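Local coordinates for protein esterase (uncultured bacterium pCosCE1, PDB 7ATL) that hydrolyses carboxylic esters as a family VIII carboxylesterase of the beta-lactamase-like fold and shows promiscuous acyltransferase activity, at residues A47-Q51 and E227-I231; L84-V90 and I109-L115; K139-S145 and Y260-G266; A218-D223 and N362-E366. Residues are numbered along the deposited sequence.

Interaction 1: residues A47-Q51 and E227-I231; sequences ADREQ and EPEPI
A surface turn, 47-51, reaches with two charged side chains to edge strand 229-230 and the residues before it. D48 is extended (-131/116); R49 and E50 then turn in helical angles, closed by an Asx motif in which D48 OD1 accepts from Q51 N at 3.0 Å. Along 227-231 the backbone is extended. E227 comes first: its OE1 lies 4.1 Å from R49 NH1, attraction beyond salt-bridge range. P228 is the main anchor, since its carbonyl O receives R49 NH2 at 2.7 Å and, weakly, R49 NH1 at 3.1 Å; R49, with chi1 and chi2 both t, spans the gap. E229 turns its CB away, and its carboxylate bonds H222. P230 offers apolar CG to E50 OE2 at 3.8 Å. That same OE2 holds R49 NH2 in a 3.0 Å salt bridge, while E50 OE1 bonds Y221. Arginine forking onto a backbone carbonyl here ties the loop after strand 37-44 of the large antiparallel sheet to the residue leading into the small mixed sheet's outer strand.

Interaction 2: residues L84-V90 and I109-L115; sequences LGLDDTV and IKIRHLL
The N-terminus of helix 111-116, with K110 at its N-cap, is the site here: loop 84-90 wraps its first turn. A type I turn from G85 to D88 (D88 N to G85 O, 3.0 Å) directs the carbonyls of L86 and D88 at the helix's first amides. L86 O accepts from R112 N at 2.8 Å and D88 O from I111 N at 3.0 Å, satisfying N-H groups that have no partner inside the helix. T89 and K110 form a single backbone bridge, CA atoms 4.5 Å apart, beside which V90 N donates to I109 O at 2.8 Å; a water accepts from I109 N at 3.0 Å. Outside, D87 (chi1 m) gathers two cations: OD1 meets K110 NZ at 2.7 Å and R112 NE at 2.8 Å, and OD2 takes R112 NH2 at 2.9 Å. R112, chi1 p, lays its guanidinium face over L86 CB. Inward, branched aliphatics pack, V90 CG2 3.5 Å from I109 CG2, L86 CD2 3.5 Å from L115 CD1 and I111 CG1 4.1 Å from L84 CD1. L84 and L115 continue this packing onto helices 67-80 and 174-186, so the loop covers the meeting of three helices.

Interaction 3: residues K139-S145 and Y260-G266; sequences KDGMELS and YPSGGAG. With EDO (1,2-ethanediol), chain F.
Two irregular loops meet, their backbones nearest at G141 and S262, CA atoms 5.0 Å apart. Packing dominates. G141 CA approaches S262 OG to 3.6 Å; at phi/psi 105/-3, and with a CB that would clash with S262 OG, glycine fits. M142 (chi1 m, chi2 t) lays CG 3.7 Å from the small A265 CB. The Y260 ring, chi1 p, inserts edge-on, with OH 3.3 Å from K139 CB and CE2 3.8 Å from S145 OG. A water bridges K139 O (3.0 Å) and Y260 OH (2.5 Å). E143 folds back: OE1 accepts D140 N at 3.0 Å, OE2 accepts G141 N at 2.9 Å, and R124 pairs with its charge. G266 N donates to S262 O at 2.8 Å, and D176 bonds S262 OG. K139 NZ holds ethanediol O1 at 2.7 Å. G264 O bonds K68, and D140, whose carboxylate bonds R124 N, touches Y123; with S65 these fit the SxxK and tyrosine pattern of the beta-lactamase-like fold, consistent with loops beside the active site.

Interaction 4: residues A218-D223 and N362-E366; sequences ATAYHD and NTAFE
Strands 221-222 and 363-364 run parallel, pairing Y221 with T363 (CA atoms 4.8 Å apart) and H222 with A364. Y221 and T363 point to one face, H222 and A364 to the other. Y221 uses both backbone groups: N donates to N362 O at 2.8 Å, and O accepts from A364 N at 3.0 Å. D223 N reaches A364 O at 2.9 Å, weakly, the acceptor less surely placed. Beyond, D223 (chi1 -34°) substitutes its carboxylate for backbone: OD2 accepts F365 N at 2.7 Å and OD1, weakly, E366 N at 3.4 Å. The peptide before F365, the helix N-cap, is cis. N362, chi1 p, packs CB 3.2 Å from T219 O; its OD1 accepts T363 OG1 at 2.9 Å and its ND2 bonds A47 O weakly. Y221 OH bonds R49 N and E50, T219 OG1 bonds D48, and H222 NE2 meets E229. T363 OG1 also bonds V26 N; E366 takes R24 and Y372 N. Small A364 suits the close backbones; A218 sets CB 4.1 Å from N362 CB. With most of these polar groups, many buried, so matched, the pairing appears to rest on hydrogen bonding more than on apolar packing, and one aspartate carries it into a helix start.

Interactions 1 and 4 are neighbours, with centres 8 Å apart, and both hold the small mixed sheet in which strand 221-222 lies between 229-230 and 363-364. Y221 joins them, its hydroxyl bonding the 47-51 turn. They differ in depth: interaction 1 is a surface contact of charged side chains on a carbonyl, interaction 4 a buried one built on parallel backbone bonds. Interaction 3 is likewise buried, but its loops rely on close packing and water. Interaction 2, across the chain's centre from 1 and 4, mixes both characters, with a salt-bridge network outside and aliphatic packing within; its segments are only 19 residues apart, whereas the other three join distant parts of the sequence.

Interaction 1: residues A47-Q51 and E227-I231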
loop_
_atom_site.group_PDB
_atom_site.type_symbol
_atom_site.label_atom_id
_atom_site.label_comp_id
_atom_site.label_asym_id
_atom_site.label_seq_id
_atom_site.Cartn_x
_atom_site.Cartn_y
_atom_site.Cartn_z
ATOM N N ALA A 47 -11.478 -9.959 14.797
ATOM C CA ALA A 47 -10.020 -9.741 14.743
ATOM C C ALA A 47 -9.366 -11.118 14.691
ATOM O O ALA A 47 -8.493 -11.310 13.827
ATOM C CB ALA A 47 -9.546 -8.972 15.955
ATOM N N ASP A 48 -9.797 -12.008 15.601
ATOM C CA ASP A 48 -9.428 -13.446 15.674
ATOM C C ASP A 48 -10.700 -14.306 15.822
ATOM O O ASP A 48 -11.373 -14.197 16.859
ATOM C CB ASP A 48 -8.433 -13.678 16.814
ATOM C CG ASP A 48 -7.756 -15.036 16.710
ATOM O OD1 ASP A 48 -8.460 -16.072 16.801
ATOM O OD2 ASP A 48 -6.546 -15.052 16.485
ATOM N N ARG A 49 -10.993 -15.162 14.837
ATOM C CA ARG A 49 -12.175 -16.070 14.821
ATOM C C ARG A 49 -12.053 -17.127 15.921
ATOM O O ARG A 49 -12.986 -17.269 16.711
ATOM C CB ARG A 49 -12.318 -16.782 13.474
ATOM C CG ARG A 49 -13.733 -17.263 13.160
ATOM C CD ARG A 49 -13.850 -18.000 11.832
ATOM N NE ARG A 49 -12.614 -18.744 11.629
ATOM C CZ ARG A 49 -12.145 -19.187 10.465
ATOM N NH1 ARG A 49 -12.813 -19.014 9.331
ATOM N NH2 ARG A 49 -10.981 -19.812 10.450
ATOM N N GLU A 50 -10.930 -17.830 15.977
ATOM C CA GLU A 50 -10.732 -18.965 16.910
ATOM C C GLU A 50 -10.886 -18.471 18.360
ATOM O O GLU A 50 -11.539 -19.185 19.107
ATOM C CB GLU A 50 -9.407 -19.674 16.603
ATOM C CG GLU A 50 -9.363 -20.311 15.207
ATOM C CD GLU A 50 -8.973 -19.393 14.048
ATOM O OE1 GLU A 50 -8.378 -18.307 14.296
ATOM O OE2 GLU A 50 -9.268 -19.754 12.890
ATOM N N GLN A 51 -10.406 -17.279 18.736
ATOM C CA GLN A 51 -10.624 -16.702 20.103
ATOM C C GLN A 51 -11.947 -15.901 20.194
ATOM O O GLN A 51 -12.195 -15.263 21.253
ATOM C CB GLN A 51 -9.487 -15.760 20.503
ATOM C CG GLN A 51 -8.099 -16.374 20.464
ATOM C CD GLN A 51 -7.040 -15.341 20.785
ATOM O OE1 GLN A 51 -5.986 -15.661 21.332
ATOM N NE2 GLN A 51 -7.307 -14.081 20.458
ATOM N N GLU A 227 -13.430 -22.298 3.782
ATOM C CA GLU A 227 -13.252 -21.323 4.888
ATOM C C GLU A 227 -11.818 -20.795 4.872
ATOM O O GLU A 227 -10.914 -21.473 4.376
ATOM C CB GLU A 227 -13.633 -21.979 6.219
ATOM C CG GLU A 227 -15.104 -22.373 6.313
ATOM C CD GLU A 227 -16.101 -21.221 6.205
ATOM O OE1 GLU A 227 -16.025 -20.285 7.037
ATOM O OE2 GLU A 227 -16.953 -21.255 5.280
ATOM N N PRO A 228 -11.595 -19.551 5.369
ATOM C CA PRO A 228 -10.256 -18.996 5.562
ATOM C C PRO A 228 -9.536 -19.526 6.812
ATOM O O PRO A 228 -10.145 -19.508 7.862
ATOM C CB PRO A 228 -10.491 -17.480 5.759
ATOM C CG PRO A 228 -11.955 -17.243 5.490
ATOM C CD PRO A 228 -12.635 -18.574 5.724
ATOM N N GLU A 229 -8.270 -19.944 6.681
ATOM C CA GLU A 229 -7.419 -20.418 7.811
ATOM C C GLU A 229 -6.359 -19.358 8.111
ATOM O O GLU A 229 -6.001 -18.566 7.238
ATOM C CB GLU A 229 -6.799 -21.784 7.489
ATOM C CG GLU A 229 -5.584 -21.731 6.547
ATOM C CD GLU A 229 -5.007 -23.061 6.052
ATOM O OE1 GLU A 229 -3.947 -23.039 5.362
ATOM O OE2 GLU A 229 -5.617 -24.122 6.338
ATOM N N PRO A 230 -5.804 -19.309 9.346
ATOM C CA PRO A 230 -4.728 -18.368 9.680
ATOM C C PRO A 230 -3.465 -18.590 8.843
ATOM O O PRO A 230 -3.227 -19.697 8.430
ATOM C CB PRO A 230 -4.409 -18.637 11.157
ATOM C CG PRO A 230 -5.678 -19.294 11.681
ATOM C CD PRO A 230 -6.217 -20.104 10.511
ATOM N N ILE A 231 -2.724 -17.519 8.563
ATOM C CA ILE A 231 -1.457 -17.585 7.783
ATOM C C ILE A 231 -0.352 -17.999 8.760
ATOM O O ILE A 231 -0.260 -17.373 9.831
ATOM C CB ILE A 231 -1.183 -16.241 7.083
ATOM C CG1 ILE A 231 -2.246 -15.947 6.014
ATOM C CG2 ILE A 231 0.237 -16.208 6.517
ATOM C CD1 ILE A 231 -2.293 -14.490 5.518
#

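Interaction 2: residues L84-V90 and I109-L115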
loop_
_atom_site.group_PDB
_atom_site.type_symbol
_atom_site.label_atom_id
_atom_site.label_comp_id
_atom_site.label_asym_id
_atom_site.label_seq_id
_atom_site.Cartn_x
_atom_site.Cartn_y
_atom_site.Cartn_z
ATOM N N LEU A 84 14.703 17.109 -1.225
ATOM C CA LEU A 84 14.739 16.024 -2.236
ATOM C C LEU A 84 14.163 16.551 -3.559
ATOM O O LEU A 84 13.267 17.409 -3.508
ATOM C CB LEU A 84 13.899 14.872 -1.672
ATOM C CG LEU A 84 13.890 13.571 -2.462
ATOM C CD1 LEU A 84 15.292 13.055 -2.649
ATOM C CD2 LEU A 84 13.062 12.524 -1.748
ATOM N N GLY A 85 14.636 16.058 -4.705
ATOM C CA GLY A 85 14.115 16.453 -6.032
ATOM C C GLY A 85 13.460 15.299 -6.785
ATOM O O GLY A 85 14.017 14.178 -6.786
ATOM N N LEU A 86 12.347 15.558 -7.472
ATOM C CA LEU A 86 11.694 14.534 -8.334
ATOM C C LEU A 86 12.691 13.954 -9.348
ATOM O O LEU A 86 12.490 12.785 -9.753
ATOM C CB LEU A 86 10.496 15.158 -9.049
ATOM C CG LEU A 86 9.222 15.196 -8.210
ATOM C CD1 LEU A 86 8.110 15.948 -8.937
ATOM C CD2 LEU A 86 8.781 13.785 -7.823
ATOM N N ASP A 87 13.708 14.737 -9.749
ATOM C CA ASP A 87 14.676 14.396 -10.824
ATOM C C ASP A 87 16.057 14.132 -10.215
ATOM O O ASP A 87 17.024 14.093 -10.953
ATOM C CB ASP A 87 14.690 15.492 -11.895
ATOM C CG ASP A 87 13.440 15.511 -12.766
ATOM O OD1 ASP A 87 13.115 14.469 -13.378
ATOM O OD2 ASP A 87 12.777 16.554 -12.812
ATOM N N ASP A 88 16.156 13.962 -8.905
ATOM C CA ASP A 88 17.394 13.442 -8.280
ATOM C C ASP A 88 17.597 11.991 -8.709
ATOM O O ASP A 88 16.605 11.211 -8.735
ATOM C CB ASP A 88 17.304 13.493 -6.761
ATOM C CG ASP A 88 17.411 14.902 -6.223
ATOM O OD1 ASP A 88 17.344 15.842 -7.048
ATOM O OD2 ASP A 88 17.569 15.034 -4.996
ATOM N N THR A 89 18.835 11.621 -9.004
ATOM C CA THR A 89 19.220 10.204 -9.190
ATOM C C THR A 89 19.138 9.510 -7.830
ATOM O O THR A 89 19.212 10.196 -6.802
ATOM C CB THR A 89 20.600 10.081 -9.833
ATOM O OG1 THR A 89 21.553 10.600 -8.909
ATOM C CG2 THR A 89 20.655 10.801 -11.165
ATOM N N VAL A 90 18.964 8.197 -7.841
ATOM C CA VAL A 90 19.001 7.381 -6.603
ATOM C C VAL A 90 20.454 7.318 -6.147
ATOM O O VAL A 90 20.730 7.532 -4.947
ATOM C CB VAL A 90 18.384 5.990 -6.833
ATOM C CG1 VAL A 90 18.556 5.097 -5.617
ATOM C CG2 VAL A 90 16.914 6.095 -7.198
ATOM N N ILE A 109 18.481 6.204 -12.248
ATOM C CA ILE A 109 17.079 6.071 -11.777
ATOM C C ILE A 109 16.741 7.380 -11.093
ATOM O O ILE A 109 17.522 7.830 -10.220
ATOM C CB ILE A 109 16.895 4.892 -10.802
ATOM C CG1 ILE A 109 17.196 3.527 -11.440
ATOM C CG2 ILE A 109 15.497 4.940 -10.201
ATOM C CD1 ILE A 109 17.438 2.413 -10.423
ATOM N N LYS A 110 15.608 7.945 -11.459
ATOM C CA LYS A 110 15.133 9.203 -10.855
ATOM C C LYS A 110 14.103 8.865 -9.784
ATOM O O LYS A 110 13.402 7.853 -9.921
ATOM C CB LYS A 110 14.538 10.137 -11.906
ATOM C CG LYS A 110 15.540 10.817 -12.825
ATOM C CD LYS A 110 14.886 11.203 -14.137
ATOM C CE LYS A 110 15.543 12.386 -14.804
ATOM N NZ LYS A 110 14.531 13.312 -15.363
ATOM N N ILE A 111 14.017 9.733 -8.777
ATOM C CA ILE A 111 13.016 9.657 -7.677
ATOM C C ILE A 111 11.624 9.526 -8.305
ATOM O O ILE A 111 10.846 8.712 -7.805
ATOM C CB ILE A 111 13.168 10.862 -6.726
ATOM C CG1 ILE A 111 14.572 10.940 -6.120
ATOM C CG2 ILE A 111 12.118 10.840 -5.636
ATOM C CD1 ILE A 111 14.976 9.712 -5.332
ATOM N N ARG A 112 11.308 10.234 -9.383
ATOM C CA ARG A 112 9.935 10.152 -9.959
ATOM C C ARG A 112 9.684 8.732 -10.490
ATOM O O ARG A 112 8.497 8.312 -10.604
ATOM C CB ARG A 112 9.701 11.185 -11.069
ATOM C CG ARG A 112 10.684 11.098 -12.232
ATOM C CD ARG A 112 10.300 12.015 -13.371
ATOM N NE ARG A 112 10.588 13.408 -13.053
ATOM C CZ ARG A 112 9.691 14.336 -12.714
ATOM N NH1 ARG A 112 8.404 14.050 -12.610
ATOM N NH2 ARG A 112 10.111 15.556 -12.448
ATOM N N HIS A 113 10.750 8.034 -10.873
ATOM C CA HIS A 113 10.647 6.644 -11.355
ATOM C C HIS A 113 10.331 5.768 -10.138
ATOM O O HIS A 113 9.450 4.877 -10.253
ATOM C CB HIS A 113 11.905 6.195 -12.121
ATOM C CG HIS A 113 12.303 7.025 -13.297
ATOM N ND1 HIS A 113 13.645 7.305 -13.582
ATOM C CD2 HIS A 113 11.583 7.613 -14.280
ATOM C CE1 HIS A 113 13.727 8.023 -14.685
ATOM N NE2 HIS A 113 12.485 8.228 -15.133
ATOM N N LEU A 114 11.011 5.971 -9.011
ATOM C CA LEU A 114 10.666 5.196 -7.783
ATOM C C LEU A 114 9.170 5.387 -7.441
ATOM O O LEU A 114 8.495 4.392 -7.157
ATOM C CB LEU A 114 11.556 5.598 -6.603
ATOM C CG LEU A 114 13.034 5.238 -6.701
ATOM C CD1 LEU A 114 13.753 5.573 -5.404
ATOM C CD2 LEU A 114 13.218 3.769 -7.042
ATOM N N LEU A 115 8.662 6.619 -7.475
ATOM C CA LEU A 115 7.296 6.966 -7.005
ATOM C C LEU A 115 6.217 6.297 -7.869
ATOM O O LEU A 115 5.108 6.078 -7.345
ATOM C CB LEU A 115 7.143 8.487 -7.035
ATOM C CG LEU A 115 8.018 9.240 -6.043
ATOM C CD1 LEU A 115 7.909 10.739 -6.255
ATOM C CD2 LEU A 115 7.637 8.888 -4.617
HETATM O O HOH W 1 20.585 6.364 -10.065
#

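Interaction 3: residues K139-S145 and Y260-G266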
loop_
_atom_site.group_PDB
_atom_site.type_symbol
_atom_site.label_atom_id
_atom_site.label_comp_id
_atom_site.label_asym_id
_atom_site.label_seq_id
_atom_site.Cartn_x
_atom_site.Cartn_y
_atom_site.Cartn_z
ATOM N N LYS A 139 14.579 -9.813 -0.363
ATOM C CA LYS A 139 13.333 -9.906 0.431
ATOM C C LYS A 139 12.337 -8.846 -0.048
ATOM O O LYS A 139 12.747 -7.740 -0.422
ATOM C CB LYS A 139 13.693 -9.780 1.914
ATOM C CG LYS A 139 14.706 -10.812 2.405
ATOM C CD LYS A 139 14.234 -12.257 2.256
ATOM C CE LYS A 139 15.351 -13.278 2.188
ATOM N NZ LYS A 139 14.852 -14.534 1.590
ATOM N N ASP A 140 11.055 -9.184 -0.035
ATOM C CA ASP A 140 9.975 -8.282 -0.510
ATOM C C ASP A 140 9.432 -7.439 0.645
ATOM O O ASP A 140 8.610 -6.566 0.351
ATOM C CB ASP A 140 8.863 -9.080 -1.198
ATOM C CG ASP A 140 9.207 -9.591 -2.590
ATOM O OD1 ASP A 140 10.169 -9.042 -3.220
ATOM O OD2 ASP A 140 8.466 -10.512 -3.069
ATOM N N GLY A 141 9.852 -7.682 1.892
ATOM C CA GLY A 141 9.443 -6.881 3.063
ATOM C C GLY A 141 8.416 -7.558 3.975
ATOM O O GLY A 141 8.099 -6.969 5.021
ATOM N N MET A 142 7.913 -8.757 3.662
ATOM C CA MET A 142 6.800 -9.385 4.445
ATOM C C MET A 142 7.197 -10.722 5.091
ATOM O O MET A 142 6.397 -11.246 5.900
ATOM C CB MET A 142 5.581 -9.569 3.541
ATOM C CG MET A 142 4.952 -8.219 3.189
ATOM S SD MET A 142 3.817 -8.329 1.794
ATOM C CE MET A 142 4.996 -8.434 0.452
ATOM N N GLU A 143 8.412 -11.198 4.815
ATOM C CA GLU A 143 8.930 -12.532 5.212
ATOM C C GLU A 143 10.004 -12.374 6.293
ATOM O O GLU A 143 10.460 -11.241 6.524
ATOM C CB GLU A 143 9.495 -13.268 3.992
ATOM C CG GLU A 143 10.786 -12.669 3.435
ATOM C CD GLU A 143 10.519 -11.506 2.494
ATOM O OE1 GLU A 143 10.316 -11.776 1.304
ATOM O OE2 GLU A 143 10.455 -10.338 2.969
ATOM N N LEU A 144 10.409 -13.474 6.936
ATOM C CA LEU A 144 11.493 -13.439 7.953
ATOM C C LEU A 144 12.841 -13.331 7.231
ATOM O O LEU A 144 12.992 -13.887 6.135
ATOM C CB LEU A 144 11.421 -14.685 8.840
ATOM C CG LEU A 144 10.159 -14.838 9.691
ATOM C CD1 LEU A 144 10.248 -16.085 10.554
ATOM C CD2 LEU A 144 9.914 -13.622 10.566
ATOM N N SER A 145 13.774 -12.598 7.819
ATOM C CA SER A 145 15.150 -12.433 7.302
ATOM C C SER A 145 16.044 -11.897 8.412
ATOM O O SER A 145 15.510 -11.336 9.387
ATOM C CB SER A 145 15.196 -11.528 6.086
ATOM O OG SER A 145 15.514 -10.188 6.431
ATOM N N TYR A 260 13.786 -5.246 9.440
ATOM C CA TYR A 260 14.133 -4.020 8.671
ATOM C C TYR A 260 12.843 -3.332 8.215
ATOM O O TYR A 260 11.836 -3.979 7.873
ATOM C CB TYR A 260 15.128 -4.282 7.526
ATOM C CG TYR A 260 14.564 -4.951 6.304
ATOM C CD1 TYR A 260 13.916 -4.214 5.338
ATOM C CD2 TYR A 260 14.678 -6.316 6.105
ATOM C CE1 TYR A 260 13.390 -4.814 4.207
ATOM C CE2 TYR A 260 14.143 -6.936 4.985
ATOM C CZ TYR A 260 13.503 -6.178 4.021
ATOM O OH TYR A 260 12.967 -6.740 2.892
ATOM N N PRO A 261 12.828 -1.982 8.293
ATOM C CA PRO A 261 11.680 -1.192 7.865
ATOM C C PRO A 261 11.482 -1.267 6.351
ATOM O O PRO A 261 12.297 -0.738 5.657
ATOM C CB PRO A 261 12.048 0.229 8.299
ATOM C CG PRO A 261 13.556 0.232 8.347
ATOM C CD PRO A 261 13.899 -1.149 8.859
ATOM N N SER A 262 10.452 -1.989 5.904
ATOM C CA SER A 262 10.051 -2.080 4.477
ATOM C C SER A 262 9.062 -0.956 4.194
ATOM O O SER A 262 7.919 -1.058 4.625
ATOM C CB SER A 262 9.457 -3.428 4.123
ATOM O OG SER A 262 8.804 -3.375 2.861
ATOM N N GLY A 263 9.508 0.075 3.490
ATOM C CA GLY A 263 8.640 1.168 3.009
ATOM C C GLY A 263 7.514 0.701 2.095
ATOM O O GLY A 263 6.443 1.333 2.129
ATOM N N GLY A 264 7.743 -0.357 1.325
ATOM C CA GLY A 264 6.734 -0.937 0.425
ATOM C C GLY A 264 5.722 -1.846 1.109
ATOM O O GLY A 264 4.636 -2.007 0.524
ATOM N N ALA A 265 6.036 -2.504 2.237
ATOM C CA ALA A 265 5.155 -3.596 2.725
ATOM C C ALA A 265 5.259 -3.889 4.231
ATOM O O ALA A 265 4.523 -4.772 4.706
ATOM C CB ALA A 265 5.410 -4.837 1.893
ATOM N N GLY A 266 6.070 -3.168 4.991
ATOM C CA GLY A 266 6.406 -3.600 6.361
ATOM C C GLY A 266 5.623 -2.921 7.482
ATOM O O GLY A 266 5.951 -3.203 8.686
HETATM C C1 EDO F . 15.130 -15.643 -1.435
HETATM O O1 EDO F . 14.721 -14.314 -1.073
HETATM C C2 EDO F . 14.104 -16.437 -2.159
HETATM O O2 EDO F . 14.454 -17.774 -2.427
HETATM O O HOH W 2 12.290 -5.181 1.082
HETATM O O HOH W 3 15.089 -8.074 9.039
#

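Interaction 4: residues A218-D223 and N362-E366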
loop_
_atom_site.group_PDB
_atom_site.type_symbol
_atom_site.label_atom_id
_atom_site.label_comp_id
_atom_site.label_asym_id
_atom_site.label_seq_id
_atom_site.Cartn_x
_atom_site.Cartn_y
_atom_site.Cartn_z
ATOM N N ALA A 218 -5.018 -7.500 14.386
ATOM C CA ALA A 218 -5.882 -8.501 13.724
ATOM C C ALA A 218 -5.032 -9.672 13.236
ATOM O O ALA A 218 -4.003 -9.483 12.597
ATOM C CB ALA A 218 -6.645 -7.900 12.581
ATOM N N THR A 219 -5.503 -10.868 13.508
ATOM C CA THR A 219 -4.931 -12.117 12.976
ATOM C C THR A 219 -5.115 -12.170 11.449
ATOM O O THR A 219 -6.273 -12.045 10.961
ATOM C CB THR A 219 -5.600 -13.278 13.705
ATOM O OG1 THR A 219 -5.431 -12.917 15.074
ATOM C CG2 THR A 219 -5.023 -14.626 13.325
ATOM N N ALA A 220 -4.031 -12.416 10.721
ATOM C CA ALA A 220 -4.050 -12.564 9.254
ATOM C C ALA A 220 -4.607 -13.939 8.877
ATOM O O ALA A 220 -4.091 -14.962 9.393
ATOM C CB ALA A 220 -2.654 -12.381 8.710
ATOM N N TYR A 221 -5.582 -13.957 7.976
ATOM C CA TYR A 221 -6.206 -15.167 7.389
ATOM C C TYR A 221 -5.966 -15.102 5.883
ATOM O O TYR A 221 -5.687 -13.960 5.400
ATOM C CB TYR A 221 -7.712 -15.222 7.688
ATOM C CG TYR A 221 -8.046 -15.374 9.146
ATOM C CD1 TYR A 221 -8.004 -14.285 9.998
ATOM C CD2 TYR A 221 -8.382 -16.610 9.681
ATOM C CE1 TYR A 221 -8.256 -14.421 11.353
ATOM C CE2 TYR A 221 -8.651 -16.761 11.030
ATOM C CZ TYR A 221 -8.591 -15.661 11.869
ATOM O OH TYR A 221 -8.827 -15.801 13.209
ATOM N N HIS A 222 -6.092 -16.236 5.185
ATOM C CA HIS A 222 -6.034 -16.312 3.707
ATOM C C HIS A 222 -7.144 -17.241 3.206
ATOM O O HIS A 222 -7.623 -18.008 4.040
ATOM C CB HIS A 222 -4.637 -16.748 3.257
ATOM C CG HIS A 222 -4.458 -18.220 3.257
ATOM N ND1 HIS A 222 -4.569 -18.962 2.085
ATOM C CD2 HIS A 222 -4.213 -19.081 4.279
ATOM C CE1 HIS A 222 -4.368 -20.233 2.387
ATOM N NE2 HIS A 222 -4.148 -20.333 3.744
ATOM N N ASP A 223 -7.503 -17.171 1.912
ATOM C CA ASP A 223 -8.649 -17.891 1.280
ATOM C C ASP A 223 -8.241 -19.338 0.974
ATOM O O ASP A 223 -7.163 -19.533 0.369
ATOM C CB ASP A 223 -9.123 -17.214 -0.012
ATOM C CG ASP A 223 -9.043 -15.683 -0.091
ATOM O OD1 ASP A 223 -9.601 -14.981 0.792
ATOM O OD2 ASP A 223 -8.465 -15.190 -1.084
ATOM N N ASN A 362 -8.733 -8.634 7.289
ATOM C CA ASN A 362 -7.716 -9.555 7.822
ATOM C C ASN A 362 -7.765 -10.794 6.941
ATOM O O ASN A 362 -7.340 -11.836 7.403
ATOM C CB ASN A 362 -7.994 -9.856 9.292
ATOM C CG ASN A 362 -9.308 -10.583 9.496
ATOM O OD1 ASN A 362 -10.005 -10.913 8.535
ATOM N ND2 ASN A 362 -9.638 -10.870 10.744
ATOM N N THR A 363 -8.266 -10.663 5.718
ATOM C CA THR A 363 -8.486 -11.798 4.791
ATOM C C THR A 363 -7.826 -11.518 3.432
ATOM O O THR A 363 -8.368 -10.739 2.640
ATOM C CB THR A 363 -9.988 -12.069 4.697
ATOM O OG1 THR A 363 -10.425 -12.326 6.035
ATOM C CG2 THR A 363 -10.318 -13.232 3.784
ATOM N N ALA A 364 -6.692 -12.156 3.162
ATOM C CA ALA A 364 -6.013 -12.157 1.846
ATOM C C ALA A 364 -6.477 -13.379 1.057
ATOM O O ALA A 364 -6.579 -14.457 1.638
ATOM C CB ALA A 364 -4.530 -12.191 2.094
ATOM N N PHE A 365 -6.791 -13.256 -0.240
ATOM C CA PHE A 365 -6.730 -12.035 -1.013
ATOM C C PHE A 365 -8.125 -11.441 -1.216
ATOM O O PHE A 365 -8.211 -10.526 -2.035
ATOM C CB PHE A 365 -6.081 -12.336 -2.365
ATOM C CG PHE A 365 -4.768 -13.059 -2.218
ATOM C CD1 PHE A 365 -3.621 -12.357 -1.871
ATOM C CD2 PHE A 365 -4.698 -14.438 -2.358
ATOM C CE1 PHE A 365 -2.421 -13.023 -1.679
ATOM C CE2 PHE A 365 -3.495 -15.098 -2.180
ATOM C CZ PHE A 365 -2.361 -14.389 -1.836
ATOM N N GLU A 366 -9.172 -11.907 -0.527
ATOM C CA GLU A 366 -10.558 -11.418 -0.799
ATOM C C GLU A 366 -10.588 -9.896 -0.581
ATOM O O GLU A 366 -11.066 -9.194 -1.464
ATOM C CB GLU A 366 -11.611 -12.187 0.016
ATOM C CG GLU A 366 -13.053 -11.695 -0.159
ATOM C CD GLU A 366 -13.717 -11.819 -1.527
ATOM O OE1 GLU A 366 -13.291 -12.655 -2.337
ATOM O OE2 GLU A 366 -14.681 -11.071 -1.777
#